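Local coordinates for CurH (Lyngbya majuscula, PDB 3KG7), which probably dehydrates beta-hydroxyacyl intermediates on their carrier protein in the curacin polyketide pathway, as the double-hotdog dehydratase domain of the CurH module, at residues V8-G13 with A192-G197; Q89-T94 with F102-S107; R146-D151 with R172-G177; A158-V163 with G223-P228; S242-Y247 with I265-E270. All blocks are in the same frame, centred on the assembly; numbering follows the deposited sequence.

The five contacts span the double-hotdog dehydratase. Contact 2 is a hairpin of the first hotdog, contacts 3, 4 and 5 belong to the second, and contact 1 ties loops from the two sequence halves. Contacts 2 and 3 lie farthest apart, with centres about 37 Å from each other. Contact 1 touches contact 2 where Leu12 CD2 meets Leu90 CD1 at 4.2 Å. Contacts 3 and 5 are neighbours, with Trp175 CZ3 4.2 Å from Tyr245 CE1 and the like-charged Arg172 and Arg243 close together. Helix 150-159 runs from contact 3 to contact 4, their centres about 20 Å apart. In this family the active site generally lies between the two hotdogs.

Contact 1: V8-G13 with A192-G197; sequences VHRLLG and AFQLAG
His9 and Arg10 reach across to the 192-197 loop with differently shaped side chains. In His9, CG stands anti to the backbone N (chi1 -161°), which brings NE2 to the carbonyl of Ala196. The resulting bond, 3.3 Å from His9 NE2 to Ala196 O, is weak and bent to 136° at the hydrogen. At the other nitrogen, Leu12 N approaches in the ring plane and gives His9 ND1 a second weak bond, so both imidazole nitrogens are engaged, each by a weak bond. Arg10 leaves its backbone directly toward the other loop and bends at chi2 and chi3. Its CB rests on Ala196 CB at 4.0 Å, and its CD lies 3.2 Å from Gln194 O. Beyond this, Gln194 CG lies over one face of the guanidinium, while Arg10 NH1 comes within 3.8 Å of Phe193 CE2, the guanidinium and ring planes standing 75° apart. Arg10 NH2 also makes a weak hydrogen bond to Asn34 O. An alanine here would remove the chain beyond CB, and would probably loosen the seating of Gln194 and Phe193 against the 8-13 loop. The contact thus joins loops from the two halves of the double hotdog at the surface by weak polar and van der Waals touches, and its bond directions are consistent with a His9 tautomer protonated on NE2.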
# COMPACT_ATOMS: atom_id res chain seq x y z
N VAL C 8 -13.08 1.05 6.19
CA VAL C 8 -12.12 2.00 6.78
C VAL C 8 -12.34 2.30 8.27
O VAL C 8 -13.40 2.78 8.68
CB VAL C 8 -12.04 3.34 5.95
CG1 VAL C 8 -13.45 3.84 5.54
CG2 VAL C 8 -11.28 4.42 6.70
N HIS C 9 -11.31 2.03 9.05
CA HIS C 9 -11.27 2.36 10.47
C HIS C 9 -11.18 3.87 10.65
O HIS C 9 -10.37 4.53 10.00
CB HIS C 9 -10.04 1.71 11.09
CG HIS C 9 -10.10 1.57 12.58
ND1 HIS C 9 -9.28 2.28 13.43
CD2 HIS C 9 -10.88 0.80 13.37
CE1 HIS C 9 -9.55 1.96 14.68
NE2 HIS C 9 -10.52 1.06 14.67
N ARG C 10 -12.01 4.41 11.54
CA ARG C 10 -12.00 5.85 11.85
C ARG C 10 -10.61 6.40 12.19
O ARG C 10 -10.25 7.50 11.74
CB ARG C 10 -12.95 6.18 13.00
CG ARG C 10 -14.04 7.14 12.61
CD ARG C 10 -14.46 8.05 13.76
NE ARG C 10 -14.63 9.43 13.30
CZ ARG C 10 -15.69 9.90 12.65
NH1 ARG C 10 -16.72 9.10 12.36
NH2 ARG C 10 -15.73 11.17 12.27
N LEU C 11 -9.85 5.64 12.98
CA LEU C 11 -8.55 6.09 13.45
C LEU C 11 -7.41 5.81 12.46
O LEU C 11 -6.61 6.70 12.17
CB LEU C 11 -8.23 5.48 14.82
CG LEU C 11 -6.92 5.89 15.50
CD1 LEU C 11 -6.96 7.31 15.97
CD2 LEU C 11 -6.65 4.98 16.69
N LEU C 12 -7.35 4.59 11.94
CA LEU C 12 -6.22 4.18 11.13
C LEU C 12 -6.39 4.44 9.63
O LEU C 12 -5.40 4.57 8.90
CB LEU C 12 -5.90 2.71 11.37
CG LEU C 12 -5.13 2.36 12.65
CD1 LEU C 12 -5.04 0.86 12.76
CD2 LEU C 12 -3.75 2.97 12.64
N GLY C 13 -7.63 4.51 9.17
CA GLY C 13 -7.90 4.62 7.74
C GLY C 13 -7.93 3.26 7.08
O GLY C 13 -8.39 2.27 7.68
N ALA C 192 -17.27 11.21 22.35
CA ALA C 192 -17.91 9.88 22.40
C ALA C 192 -18.25 9.21 21.06
O ALA C 192 -17.99 8.03 20.88
CB ALA C 192 -19.14 9.91 23.32
N PHE C 193 -18.83 9.97 20.12
CA PHE C 193 -19.26 9.43 18.82
C PHE C 193 -18.12 8.95 17.94
O PHE C 193 -18.30 8.10 17.06
CB PHE C 193 -20.05 10.49 18.04
CG PHE C 193 -20.42 10.08 16.62
CD1 PHE C 193 -21.66 9.51 16.34
CD2 PHE C 193 -19.52 10.28 15.56
CE1 PHE C 193 -22.01 9.15 15.03
CE2 PHE C 193 -19.86 9.91 14.25
CZ PHE C 193 -21.11 9.35 13.99
N GLN C 194 -16.94 9.51 18.16
CA GLN C 194 -15.79 9.27 17.28
C GLN C 194 -15.02 8.00 17.63
O GLN C 194 -14.17 7.55 16.86
CB GLN C 194 -14.83 10.46 17.30
CG GLN C 194 -15.50 11.80 17.02
CD GLN C 194 -14.53 12.87 16.56
OE1 GLN C 194 -13.90 12.73 15.51
NE2 GLN C 194 -14.41 13.94 17.33
N LEU C 195 -15.29 7.43 18.80
CA LEU C 195 -14.57 6.24 19.24
C LEU C 195 -15.00 5.02 18.43
O LEU C 195 -16.17 4.91 18.05
CB LEU C 195 -14.72 6.03 20.74
CG LEU C 195 -14.20 7.16 21.63
CD1 LEU C 195 -14.10 6.73 23.07
CD2 LEU C 195 -12.84 7.65 21.16
N ALA C 196 -14.05 4.14 18.14
CA ALA C 196 -14.25 3.02 17.22
C ALA C 196 -13.57 1.72 17.68
O ALA C 196 -13.00 0.98 16.87
CB ALA C 196 -13.78 3.41 15.81
N GLY C 197 -13.62 1.45 18.97
CA GLY C 197 -13.14 0.18 19.49
C GLY C 197 -11.63 0.05 19.52
O GLY C 197 -11.11 -1.02 19.81

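Contact 2: Q89-T94 with F102-S107; sequences QLMLHT and FVEVFS
The imidazole of His93 carries Met91 CG, from a selenomethionine, on one face, 3.6 Å above the plane and displaced toward the rim. At its edge lie the Phe102 carbonyl and the Glu104 carboxyl group, the carboxylate plane turned 78° from the ring and Glu104 OE2 3.3 Å from His93 CE1. The Phe102 ring runs alongside His93, tilted by 28° but slid so far that the two barely overlap, with centroids 5.4 Å apart. Glu104 CG sits at the edge of the Phe106 ring. Phe102 O takes two bonds from His93, a straight one from the backbone N at 2.8 Å and a weak one from ND1 at 3.0 Å. Farther along this antiparallel hairpin, Gln89 with Phe106 and Met91 with Glu104 are hydrogen-bonded pairs. On the sheet face that carries Leu90, Leu92, Val103 and Val105, Leu90 CD2 meets Val103 CG1 at 3.8 Å, and Leu92 CD1 meets Val103 CG2 at 3.7 Å. That apolar face packs on helix 52-62 through Leu90, Val103 and Val105. Strands 24-30 and 117-124 flank the hairpin, and the Gln89 amide is bound by Glu17 O and Ala19 N of the second subunit.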
# COMPACT_ATOMS: atom_id res chain seq x y z
N GLN C 89 0.21 8.38 6.23
CA GLN C 89 0.55 6.97 6.09
C GLN C 89 1.29 6.47 7.31
O GLN C 89 2.33 7.03 7.68
CB GLN C 89 1.40 6.74 4.84
CG GLN C 89 0.64 6.85 3.53
CD GLN C 89 1.39 6.30 2.34
OE1 GLN C 89 2.50 5.79 2.48
NE2 GLN C 89 0.80 6.43 1.16
N LEU C 90 0.74 5.45 7.96
CA LEU C 90 1.42 4.75 9.04
C LEU C 90 1.94 3.44 8.46
O LEU C 90 1.16 2.63 7.97
CB LEU C 90 0.48 4.50 10.21
CG LEU C 90 1.07 3.84 11.46
CD1 LEU C 90 0.28 4.23 12.71
CD2 LEU C 90 1.13 2.31 11.33
N MSE C 91 3.26 3.26 8.51
CA MSE C 91 3.89 2.10 7.92
C MSE C 91 4.36 1.13 9.02
O MSE C 91 5.19 1.49 9.87
CB MSE C 91 5.04 2.56 7.01
CG MSE C 91 5.90 1.46 6.39
SE MSE C 91 5.05 0.44 4.94
CE MSE C 91 6.52 0.54 3.64
N LEU C 92 3.80 -0.07 9.01
CA LEU C 92 4.13 -1.09 9.99
C LEU C 92 5.01 -2.12 9.32
O LEU C 92 4.55 -2.90 8.48
CB LEU C 92 2.86 -1.73 10.54
CG LEU C 92 2.91 -2.98 11.42
CD1 LEU C 92 3.43 -2.63 12.79
CD2 LEU C 92 1.53 -3.58 11.52
N HIS C 93 6.29 -2.13 9.68
CA HIS C 93 7.24 -2.98 8.99
C HIS C 93 7.09 -4.44 9.37
O HIS C 93 6.50 -4.78 10.39
CB HIS C 93 8.66 -2.49 9.20
CG HIS C 93 8.93 -1.18 8.56
ND1 HIS C 93 8.74 0.02 9.21
CD2 HIS C 93 9.36 -0.86 7.32
CE1 HIS C 93 9.04 1.02 8.40
NE2 HIS C 93 9.42 0.51 7.24
N THR C 94 7.61 -5.30 8.51
CA THR C 94 7.57 -6.72 8.78
C THR C 94 8.55 -7.02 9.93
O THR C 94 9.64 -6.42 10.00
CB THR C 94 7.83 -7.54 7.49
OG1 THR C 94 7.72 -8.94 7.77
CG2 THR C 94 9.20 -7.22 6.87
N PHE C 102 9.09 -2.28 13.29
CA PHE C 102 9.33 -0.84 13.18
C PHE C 102 8.07 -0.16 12.64
O PHE C 102 7.36 -0.72 11.79
CB PHE C 102 10.54 -0.58 12.28
CG PHE C 102 11.07 0.82 12.37
CD1 PHE C 102 11.35 1.40 13.60
CD2 PHE C 102 11.31 1.56 11.20
CE1 PHE C 102 11.85 2.70 13.67
CE2 PHE C 102 11.81 2.85 11.27
CZ PHE C 102 12.08 3.43 12.50
N VAL C 103 7.77 1.02 13.16
CA VAL C 103 6.60 1.78 12.73
C VAL C 103 7.03 3.21 12.43
O VAL C 103 7.81 3.80 13.18
CB VAL C 103 5.50 1.81 13.83
CG1 VAL C 103 4.32 2.69 13.40
CG2 VAL C 103 5.01 0.40 14.17
N GLU C 104 6.54 3.75 11.32
CA GLU C 104 6.81 5.16 11.01
C GLU C 104 5.58 5.83 10.42
O GLU C 104 4.82 5.21 9.69
CB GLU C 104 8.05 5.31 10.12
CG GLU C 104 8.06 4.41 8.90
CD GLU C 104 9.42 4.34 8.21
OE1 GLU C 104 10.45 4.65 8.85
OE2 GLU C 104 9.45 3.96 7.02
N VAL C 105 5.38 7.10 10.79
CA VAL C 105 4.23 7.88 10.34
C VAL C 105 4.69 9.06 9.50
O VAL C 105 5.47 9.90 9.97
CB VAL C 105 3.38 8.39 11.53
CG1 VAL C 105 2.28 9.36 11.05
CG2 VAL C 105 2.78 7.21 12.32
N PHE C 106 4.20 9.12 8.27
CA PHE C 106 4.52 10.19 7.32
C PHE C 106 3.23 10.89 6.88
O PHE C 106 2.16 10.27 6.88
CB PHE C 106 5.19 9.61 6.07
CG PHE C 106 6.61 9.16 6.28
CD1 PHE C 106 7.67 9.92 5.80
CD2 PHE C 106 6.89 7.96 6.92
CE1 PHE C 106 9.00 9.50 5.98
CE2 PHE C 106 8.21 7.53 7.11
CZ PHE C 106 9.26 8.30 6.64
N SER C 107 3.34 12.16 6.51
CA SER C 107 2.26 12.84 5.80
C SER C 107 2.81 13.84 4.80
O SER C 107 3.95 14.27 4.92
CB SER C 107 1.26 13.50 6.75
OG SER C 107 1.83 14.62 7.40

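Contact 3: R146-D151 with R172-G177; sequences RPLDTD and RQAWIG
This contact closes one end of the second hotdog's strand order, where the short, weakly bonded strand 146-147 lies antiparallel to strand 171-176 before the chain turns into helix 150-159. Pro147 and Trp175 form a non-hydrogen-bonded pair with their side chains on the same face. The pyrrolidine crosses the indole obliquely at its pyrrole part, Pro147 CG lying 3.5 Å from Trp175 NE1 and 3.6 Å from Trp175 CD1. Trp175 takes its place with CG anti to the carbonyl carbon (chi1 -62°), and Gln173 CG covers part of one indole face, 3.5 Å above the plane. One hydrogen bond joins the backbones: Leu148 N donates a hydrogen bond to Ala174 O at 2.7 Å, from within the carbonyl plane. The Leu148 side chain then lies across the other strand, its CD1 branch reaching Ala174 CB at 3.8 Å and Ile176 CB at 3.7 Å. On its far side strand 171-176 bonds to strand 181-186, with Arg172 and Gln173 both facing Glu184 in a classic beta bulge. Arg172 also makes a salt bridge to Glu186. Pro147 lacks an N-H, occupies the non-hydrogen-bonded position and contributes packing and a CA-H contact to Ala174 O; the one well-formed bond is at Leu148, with proline-indole packing on one face and leucine-isoleucine packing on the other.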
# COMPACT_ATOMS: atom_id res chain seq x y z
N ARG C 146 -5.06 16.85 47.69
CA ARG C 146 -5.91 18.03 47.73
C ARG C 146 -6.37 18.41 46.32
O ARG C 146 -5.55 18.80 45.49
CB ARG C 146 -5.20 19.21 48.42
CG ARG C 146 -5.00 19.01 49.92
CD ARG C 146 -4.00 20.04 50.54
NE ARG C 146 -3.10 19.30 51.49
CZ ARG C 146 -3.50 18.88 52.76
NH1 ARG C 146 -4.81 19.09 53.27
NH2 ARG C 146 -2.59 18.21 53.53
N PRO C 147 -7.69 18.28 46.05
CA PRO C 147 -8.28 18.49 44.72
C PRO C 147 -7.95 19.84 44.10
O PRO C 147 -7.76 20.83 44.81
CB PRO C 147 -9.79 18.39 44.99
CG PRO C 147 -9.89 17.55 46.20
CD PRO C 147 -8.71 17.91 47.05
N LEU C 148 -7.88 19.87 42.77
CA LEU C 148 -7.58 21.08 42.02
C LEU C 148 -8.82 21.68 41.38
O LEU C 148 -9.78 20.97 41.06
CB LEU C 148 -6.56 20.77 40.92
CG LEU C 148 -5.07 20.93 41.22
CD1 LEU C 148 -4.31 19.74 40.65
CD2 LEU C 148 -4.56 22.25 40.65
N ASP C 149 -8.78 22.99 41.20
CA ASP C 149 -9.71 23.68 40.32
C ASP C 149 -9.09 23.60 38.93
O ASP C 149 -7.95 24.01 38.73
CB ASP C 149 -9.87 25.14 40.76
CG ASP C 149 -10.98 25.87 40.01
OD1 ASP C 149 -12.05 25.27 39.78
OD2 ASP C 149 -10.77 27.04 39.64
N THR C 150 -9.85 23.05 37.98
CA THR C 150 -9.37 22.83 36.61
C THR C 150 -8.97 24.13 35.91
O THR C 150 -8.09 24.13 35.05
CB THR C 150 -10.41 22.06 35.75
OG1 THR C 150 -11.61 22.83 35.62
CG2 THR C 150 -10.73 20.70 36.36
N ASP C 151 -9.61 25.24 36.29
CA ASP C 151 -9.26 26.56 35.75
C ASP C 151 -7.79 26.91 35.97
O ASP C 151 -7.16 27.51 35.09
CB ASP C 151 -10.16 27.64 36.36
CG ASP C 151 -11.58 27.60 35.82
OD1 ASP C 151 -11.86 26.81 34.89
OD2 ASP C 151 -12.42 28.37 36.33
N ARG C 172 -11.69 14.92 34.16
CA ARG C 172 -12.82 15.14 35.05
C ARG C 172 -12.41 15.79 36.38
O ARG C 172 -13.06 16.73 36.84
CB ARG C 172 -13.57 13.82 35.31
CG ARG C 172 -15.03 14.01 35.68
CD ARG C 172 -15.80 12.69 35.80
NE ARG C 172 -17.23 12.90 35.60
CZ ARG C 172 -18.09 13.28 36.55
NH1 ARG C 172 -17.67 13.49 37.80
NH2 ARG C 172 -19.37 13.44 36.26
N GLN C 173 -11.32 15.30 36.97
CA GLN C 173 -10.83 15.82 38.25
C GLN C 173 -9.32 15.69 38.37
O GLN C 173 -8.73 14.74 37.84
CB GLN C 173 -11.53 15.11 39.42
CG GLN C 173 -11.50 15.86 40.74
CD GLN C 173 -12.44 17.05 40.78
OE1 GLN C 173 -13.50 17.04 40.16
NE2 GLN C 173 -12.05 18.10 41.51
N ALA C 174 -8.69 16.63 39.05
CA ALA C 174 -7.25 16.62 39.25
C ALA C 174 -6.87 16.77 40.72
O ALA C 174 -7.46 17.58 41.44
CB ALA C 174 -6.60 17.70 38.42
N TRP C 175 -5.89 15.98 41.17
CA TRP C 175 -5.35 16.11 42.51
C TRP C 175 -3.84 16.32 42.45
O TRP C 175 -3.18 15.88 41.51
CB TRP C 175 -5.66 14.87 43.35
CG TRP C 175 -7.12 14.59 43.57
CD1 TRP C 175 -7.88 15.00 44.63
CD2 TRP C 175 -8.00 13.83 42.73
NE1 TRP C 175 -9.17 14.55 44.50
CE2 TRP C 175 -9.27 13.83 43.34
CE3 TRP C 175 -7.83 13.14 41.52
CZ2 TRP C 175 -10.37 13.17 42.77
CZ3 TRP C 175 -8.92 12.49 40.96
CH2 TRP C 175 -10.18 12.51 41.59
N ILE C 176 -3.30 17.00 43.46
CA ILE C 176 -1.86 17.29 43.52
C ILE C 176 -1.28 17.14 44.94
O ILE C 176 -1.89 17.57 45.92
CB ILE C 176 -1.54 18.71 42.94
CG1 ILE C 176 -0.05 18.87 42.64
CG2 ILE C 176 -2.06 19.84 43.84
CD1 ILE C 176 0.37 18.27 41.32
N GLY C 177 -0.12 16.51 45.02
CA GLY C 177 0.66 16.45 46.25
C GLY C 177 2.01 17.09 46.01
O GLY C 177 2.25 17.66 44.94

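Contact 4: A158-V163 with G223-P228; sequences ASISLV and GVFWAP
Helix 150-159 ends here in a Schellman motif of the second hotdog, and its terminal turn packs against the start of strand 225-236. Ser159 O receives a CA-H contact from Gly223 CA at 3.4 Å; Gly223 has a positive phi of 91°, a conformation that calls for glycine. In Ile160, CG1 takes the crowded position between the backbone N and the carbonyl carbon, while CG2 points at Val224 O, 3.5 Å off, and meets Trp226 CD1 at 4.2 Å, the two side chains crossing at about a right angle. Ile160 O lies near the plane of the Phe225 ring, at its edge, 3.4 Å from CD1. Ser161, the positive-phi residue of the Schellman motif, makes a weak hydrogen bond from OG to Gly223 O at 3.3 Å. Leu162 begins strand 162-164, which pairs with strand 41-43, and its side chain crosses the Phe225 ring obliquely. An alanine in place of Phe225 would remove the ring that meets both Ile160 O and Leu162, and would probably leave this helix end less firmly packed against the strand. Next to CD1 on the ring, Phe225 CE1 touches both CB and CD2 of Leu162, each at 4.1 Å.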
# COMPACT_ATOMS: atom_id res chain seq x y z
N ALA C 158 -2.62 27.57 28.78
CA ALA C 158 -2.74 28.81 28.01
C ALA C 158 -1.44 29.60 28.05
O ALA C 158 -1.11 30.31 27.10
CB ALA C 158 -3.90 29.65 28.52
N SER C 159 -0.70 29.45 29.15
CA SER C 159 0.57 30.14 29.37
C SER C 159 1.71 29.57 28.53
O SER C 159 2.74 30.23 28.34
CB SER C 159 0.94 30.07 30.85
OG SER C 159 0.03 30.83 31.63
N ILE C 160 1.52 28.36 28.04
CA ILE C 160 2.46 27.76 27.11
C ILE C 160 1.81 27.60 25.73
O ILE C 160 2.19 26.73 24.94
CB ILE C 160 3.04 26.44 27.67
CG1 ILE C 160 1.90 25.51 28.14
CG2 ILE C 160 4.01 26.77 28.83
CD1 ILE C 160 2.27 24.04 28.25
N SER C 161 0.83 28.47 25.46
CA SER C 161 0.09 28.52 24.18
C SER C 161 -0.66 27.23 23.82
O SER C 161 -0.76 26.88 22.65
CB SER C 161 1.00 28.95 23.02
OG SER C 161 1.08 30.36 22.93
N LEU C 162 -1.18 26.55 24.84
CA LEU C 162 -1.95 25.32 24.65
C LEU C 162 -3.39 25.51 25.12
O LEU C 162 -3.62 26.01 26.22
CB LEU C 162 -1.29 24.14 25.39
CG LEU C 162 -2.01 22.78 25.51
CD1 LEU C 162 -2.30 22.11 24.14
CD2 LEU C 162 -1.23 21.80 26.41
N VAL C 163 -4.35 25.15 24.27
CA VAL C 163 -5.77 25.22 24.63
C VAL C 163 -6.49 23.95 24.22
O VAL C 163 -6.45 23.54 23.05
CB VAL C 163 -6.51 26.47 24.03
CG1 VAL C 163 -7.94 26.57 24.58
CG2 VAL C 163 -5.76 27.76 24.32
N GLY C 223 5.44 32.01 26.89
CA GLY C 223 4.47 31.67 25.84
C GLY C 223 4.88 30.44 25.04
O GLY C 223 4.06 29.85 24.33
N VAL C 224 6.15 30.08 25.16
CA VAL C 224 6.76 28.98 24.41
C VAL C 224 6.20 27.63 24.85
O VAL C 224 6.09 27.36 26.04
CB VAL C 224 8.31 29.01 24.55
CG1 VAL C 224 8.95 27.71 24.05
CG2 VAL C 224 8.90 30.22 23.83
N PHE C 225 5.87 26.79 23.87
CA PHE C 225 5.26 25.47 24.09
C PHE C 225 6.27 24.39 24.48
O PHE C 225 7.42 24.42 24.04
CB PHE C 225 4.50 25.05 22.82
CG PHE C 225 3.77 23.74 22.94
CD1 PHE C 225 2.78 23.54 23.90
CD2 PHE C 225 4.04 22.70 22.04
CE1 PHE C 225 2.09 22.32 23.99
CE2 PHE C 225 3.35 21.48 22.11
CZ PHE C 225 2.38 21.29 23.09
N TRP C 226 5.83 23.45 25.31
CA TRP C 226 6.59 22.24 25.64
C TRP C 226 6.10 21.07 24.78
O TRP C 226 5.09 20.45 25.11
CB TRP C 226 6.41 21.87 27.12
CG TRP C 226 7.23 22.66 28.12
CD1 TRP C 226 6.77 23.66 28.94
CD2 TRP C 226 8.61 22.48 28.44
NE1 TRP C 226 7.79 24.12 29.73
CE2 TRP C 226 8.93 23.42 29.45
CE3 TRP C 226 9.62 21.63 27.97
CZ2 TRP C 226 10.22 23.53 30.00
CZ3 TRP C 226 10.91 21.74 28.52
CH2 TRP C 226 11.19 22.69 29.52
N ALA C 227 6.82 20.78 23.70
CA ALA C 227 6.44 19.72 22.75
C ALA C 227 6.99 18.35 23.15
O ALA C 227 8.19 18.23 23.42
CB ALA C 227 6.89 20.06 21.35
N PRO C 228 6.12 17.33 23.18
CA PRO C 228 6.57 15.95 23.33
C PRO C 228 7.66 15.63 22.31
O PRO C 228 7.52 15.95 21.13
CB PRO C 228 5.31 15.13 23.06
CG PRO C 228 4.20 16.02 23.48
CD PRO C 228 4.64 17.42 23.13

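Contact 5: S242-Y247 with I265-E270; sequences SRFYAY and IQLLDE
Different first torsions make the two tyrosines of this antiparallel hairpin diverge: Tyr245 has CG anti to the carbonyl carbon (chi1 -60°), Tyr247 has CG anti to the backbone N (chi1 -172°). Both leave from the same face of strand 243-255, in the second hotdog. The Tyr245 ring runs toward the end of the partner segment, where Asp269 O lies in the ring plane at its edge, 3.5 Å from CD2. Tyr247 diverges from it, and Leu268 CD1 comes diagonally against it, 3.4 Å from Tyr247 CB and 3.8 Å from Tyr247 CG. Two hydrogen-bonded pairs hold the backbones. Tyr245 N to Leu268 O, at 2.7 Å, runs nearly along the C=O axis, whereas the return bond from Leu268 N meets Tyr245 O from above the carbonyl plane. Tyr247 and Gln266 exchange two further bonds, each in the carbonyl plane. At the open end Arg243 and Glu270 cross obliquely, with Glu270 OE2 3.2 Å from Arg243 CD but 4.2 Å from Arg243 NH1, too far for a salt bridge. The nearby opposite charges would still probably attract, and Arg243 NE has a long, weak ion pair with Glu184. Asp269 points away from the hairpin partner and uses OD2 to bind Gln273 N. Strand 181-186 flanks one side of the hairpin and strand 274-286 the other. On the face that carries Ala246 and Leu267, Ala246 CB rests on Ile265 CG2 at 3.8 Å.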
# COMPACT_ATOMS: atom_id res chain seq x y z
N SER C 242 -14.29 3.29 30.62
CA SER C 242 -14.96 4.58 30.41
C SER C 242 -14.41 5.66 31.34
O SER C 242 -14.44 6.85 31.01
CB SER C 242 -16.47 4.43 30.59
OG SER C 242 -16.77 3.75 31.80
N ARG C 243 -13.91 5.22 32.49
CA ARG C 243 -13.28 6.09 33.48
C ARG C 243 -12.05 5.42 34.09
O ARG C 243 -12.11 4.26 34.51
CB ARG C 243 -14.31 6.45 34.56
CG ARG C 243 -13.75 7.08 35.82
CD ARG C 243 -14.84 7.27 36.87
NE ARG C 243 -15.76 8.34 36.51
CZ ARG C 243 -16.69 8.84 37.31
NH1 ARG C 243 -16.83 8.38 38.55
NH2 ARG C 243 -17.48 9.82 36.89
N PHE C 244 -10.94 6.15 34.12
CA PHE C 244 -9.68 5.65 34.68
C PHE C 244 -8.82 6.80 35.21
O PHE C 244 -9.22 7.96 35.15
CB PHE C 244 -8.90 4.85 33.63
CG PHE C 244 -8.47 5.65 32.43
CD1 PHE C 244 -7.18 6.16 32.35
CD2 PHE C 244 -9.36 5.89 31.38
CE1 PHE C 244 -6.78 6.90 31.23
CE2 PHE C 244 -8.96 6.63 30.26
CZ PHE C 244 -7.67 7.14 30.19
N TYR C 245 -7.63 6.46 35.71
CA TYR C 245 -6.76 7.44 36.36
C TYR C 245 -5.35 7.47 35.76
O TYR C 245 -4.85 6.47 35.24
CB TYR C 245 -6.69 7.15 37.87
CG TYR C 245 -8.03 7.22 38.57
CD1 TYR C 245 -8.49 8.42 39.11
CD2 TYR C 245 -8.84 6.09 38.69
CE1 TYR C 245 -9.72 8.50 39.75
CE2 TYR C 245 -10.08 6.15 39.34
CZ TYR C 245 -10.51 7.36 39.86
OH TYR C 245 -11.72 7.43 40.50
N ALA C 246 -4.71 8.64 35.84
CA ALA C 246 -3.31 8.78 35.48
C ALA C 246 -2.55 9.20 36.72
O ALA C 246 -2.86 10.23 37.33
CB ALA C 246 -3.14 9.81 34.37
N TYR C 247 -1.54 8.41 37.09
CA TYR C 247 -0.85 8.54 38.37
C TYR C 247 0.64 8.79 38.15
O TYR C 247 1.32 7.99 37.50
CB TYR C 247 -1.10 7.26 39.18
CG TYR C 247 -0.62 7.26 40.61
CD1 TYR C 247 -0.91 8.32 41.47
CD2 TYR C 247 0.08 6.17 41.13
CE1 TYR C 247 -0.48 8.31 42.80
CE2 TYR C 247 0.52 6.15 42.46
CZ TYR C 247 0.23 7.22 43.28
OH TYR C 247 0.65 7.22 44.59
N ILE C 265 4.09 7.98 33.85
CA ILE C 265 2.67 7.96 34.16
C ILE C 265 2.17 6.53 34.25
O ILE C 265 2.40 5.73 33.35
CB ILE C 265 1.82 8.74 33.12
CG1 ILE C 265 2.26 10.20 33.03
CG2 ILE C 265 0.34 8.68 33.48
CD1 ILE C 265 2.42 10.70 31.64
N GLN C 266 1.48 6.23 35.35
CA GLN C 266 0.83 4.94 35.52
C GLN C 266 -0.66 5.07 35.22
O GLN C 266 -1.34 5.96 35.74
CB GLN C 266 1.01 4.40 36.95
CG GLN C 266 2.39 4.65 37.56
CD GLN C 266 3.52 3.85 36.92
OE1 GLN C 266 4.70 4.20 37.07
NE2 GLN C 266 3.18 2.78 36.20
N LEU C 267 -1.17 4.19 34.36
CA LEU C 267 -2.60 4.15 34.07
C LEU C 267 -3.28 3.16 35.01
O LEU C 267 -2.92 1.98 35.05
CB LEU C 267 -2.86 3.79 32.61
CG LEU C 267 -2.69 4.88 31.55
CD1 LEU C 267 -1.22 5.19 31.26
CD2 LEU C 267 -3.42 4.47 30.26
N LEU C 268 -4.24 3.66 35.79
CA LEU C 268 -4.96 2.86 36.78
C LEU C 268 -6.45 2.82 36.44
O LEU C 268 -7.03 3.85 36.12
CB LEU C 268 -4.79 3.46 38.17
CG LEU C 268 -3.39 3.70 38.76
CD1 LEU C 268 -3.46 4.83 39.76
CD2 LEU C 268 -2.83 2.45 39.41
N ASP C 269 -7.05 1.63 36.54
CA ASP C 269 -8.49 1.47 36.25
C ASP C 269 -9.40 1.99 37.39
O ASP C 269 -8.92 2.66 38.32
CB ASP C 269 -8.84 0.03 35.83
CG ASP C 269 -8.57 -1.02 36.93
OD1 ASP C 269 -8.30 -2.18 36.57
OD2 ASP C 269 -8.65 -0.70 38.14
N GLU C 270 -10.69 1.69 37.29
CA GLU C 270 -11.71 2.12 38.26
C GLU C 270 -11.40 1.70 39.71
O GLU C 270 -11.66 2.45 40.65
CB GLU C 270 -13.09 1.58 37.86
CG GLU C 270 -14.30 2.30 38.52
CD GLU C 270 -14.78 3.53 37.74
OE1 GLU C 270 -14.71 3.52 36.49
OE2 GLU C 270 -15.24 4.50 38.39